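Local coordinates for ferric-chelate reductase (NAD(P)H) (Archaeoglobus fulgidus, PDB 1I0R), which catalyses the reduction of ferric iron held in siderophores and other chelators, with NAD(P)H as electron donor, binds FMN and forms a homodimer, at the interface of chains A and B. Numbering follows the deposited sequence. Chains: chain A/B, Conserved hypothetical protein.

The interface of chains A and B. Residues chain A 32-34, 42; chain B 9, 11, 31.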
loop_
_atom_site.group_PDB
_atom_site.type_symbol
_atom_site.label_atom_id
_atom_site.label_comp_id
_atom_site.label_asym_id
_atom_site.label_seq_id
_atom_site.Cartn_x
_atom_site.Cartn_y
_atom_site.Cartn_z
ATOM N N VAL A 32 1.763 1.551 4.286
ATOM C CA VAL A 32 3.229 1.484 4.168
ATOM C C VAL A 32 3.521 0.796 2.841
ATOM O O VAL A 32 3.005 -0.297 2.594
ATOM C CB VAL A 32 3.845 0.608 5.311
ATOM C CG1 VAL A 32 5.338 0.430 5.128
ATOM C CG2 VAL A 32 3.524 1.247 6.665
ATOM N N PHE A 33 4.340 1.409 1.998
ATOM C CA PHE A 33 4.622 0.812 0.681
ATOM C C PHE A 33 5.958 1.267 0.118
ATOM O O PHE A 33 6.410 2.381 0.389
ATOM C CB PHE A 33 3.570 1.264 -0.358
ATOM C CG PHE A 33 2.168 0.807 -0.074
ATOM C CD1 PHE A 33 1.352 1.493 0.820
ATOM C CD2 PHE A 33 1.671 -0.344 -0.690
ATOM C CE1 PHE A 33 0.039 1.034 1.111
ATOM C CE2 PHE A 33 0.382 -0.808 -0.420
ATOM C CZ PHE A 33 -0.438 -0.118 0.486
ATOM N N GLN A 34 6.588 0.407 -0.672
ATOM C CA GLN A 34 7.834 0.804 -1.330
ATOM C C GLN A 34 7.445 1.643 -2.561
ATOM O O GLN A 34 6.518 1.288 -3.290
ATOM C CB GLN A 34 8.606 -0.422 -1.794
ATOM C CG GLN A 34 9.891 -0.044 -2.531
ATOM C CD GLN A 34 10.806 -1.244 -2.791
ATOM O OE1 GLN A 34 10.497 -2.393 -2.452
ATOM N NE2 GLN A 34 11.961 -0.969 -3.401
ATOM N N ILE A 42 10.771 4.056 0.872
ATOM C CA ILE A 42 9.543 3.529 1.472
ATOM C C ILE A 42 8.681 4.694 1.956
ATOM O O ILE A 42 9.161 5.656 2.558
ATOM C CB ILE A 42 9.866 2.678 2.742
ATOM C CG1 ILE A 42 10.888 1.587 2.434
ATOM C CG2 ILE A 42 8.587 2.042 3.313
ATOM C CD1 ILE A 42 10.450 0.570 1.429
ATOM N N ILE B 9 6.542 -6.642 2.308
ATOM C CA ILE B 9 5.502 -5.606 2.245
ATOM C C ILE B 9 4.375 -6.119 1.322
ATOM O O ILE B 9 4.638 -6.670 0.237
ATOM C CB ILE B 9 6.085 -4.285 1.691
ATOM C CG1 ILE B 9 7.147 -3.763 2.662
ATOM C CG2 ILE B 9 4.975 -3.257 1.448
ATOM C CD1 ILE B 9 7.893 -2.532 2.135
ATOM N N TYR B 11 0.854 -5.886 -1.120
ATOM C CA TYR B 11 0.200 -5.035 -2.115
ATOM C C TYR B 11 -0.953 -5.756 -2.799
ATOM O O TYR B 11 -1.073 -6.983 -2.733
ATOM C CB TYR B 11 1.154 -4.659 -3.259
ATOM C CG TYR B 11 2.472 -4.027 -2.888
ATOM C CD1 TYR B 11 3.541 -4.803 -2.435
ATOM C CD2 TYR B 11 2.646 -2.649 -2.990
ATOM C CE1 TYR B 11 4.753 -4.216 -2.079
ATOM C CE2 TYR B 11 3.842 -2.046 -2.649
ATOM C CZ TYR B 11 4.897 -2.827 -2.183
ATOM O OH TYR B 11 6.060 -2.258 -1.746
ATOM N N THR B 31 1.163 -0.530 -6.628
ATOM C CA THR B 31 1.273 0.526 -5.619
ATOM C C THR B 31 0.138 1.539 -5.663
ATOM O O THR B 31 0.257 2.633 -6.244
ATOM C CB THR B 31 2.661 1.201 -5.732
ATOM O OG1 THR B 31 3.673 0.183 -5.614
ATOM C CG2 THR B 31 2.882 2.215 -4.608
HETATM O O HOH W 1 8.240 -3.839 -1.558
HETATM O O HOH W 2 6.599 -1.280 -5.207
#
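Two aromatic rings, A:Phe33 and B:Tyr11, meet edge to face at the apolar centre of this contact, part of the two-fold homodimer interface of a flavin reductase-like beta-barrel. The ring planes stand 58° apart with 5.5 Å between centroids. The phenyl edge, led by CD2, points at the CD2-CE2 margin of the phenol face; CD2 of B:Tyr11 lies in the phenyl plane, 3.4 Å from CD2 of A:Phe33. The two side chains run past one another in opposite directions, which brings CE2 of B:Tyr11 beside CB of A:Phe33 and carries the phenol oxygen on to the backbone of strand 32-36.

Next to this pair, B:Ile9, from a loop, spreads its two branches over different parts of chain A. Its CG2, anti to the backbone N, packs 3.7 Å from the carbonyl O of A:Val32. CG1 takes the other direction and, with the chain extended (chi2 174°), sends CD1 tip to tip against CD1 of A:Ile42 at 4.1 Å, a looser contact with the neighbouring strand 41-47.

At the polar rim, the backbone N of A:Gln34 donates a hydrogen bond of 2.9 Å to OH of B:Tyr11, with 154° at the hydrogen. The same hydroxyl meets water 1, which lies in the plane of the phenol ring and also bonds to the side-chain amide oxygen OE1 of A:Gln34 at 2.8 Å, so the backbone of A:Gln34 binds the hydroxyl directly and its side chain through the water. Farther out, water 2 links the carbonyl O of A:Gln34 to OG1 of B:Thr31 through long contacts, the latter 3.3 Å from water 2 to OG1. B:Thr31 is one of the FMN-binding residues, so this rim probably lies near a flavin site.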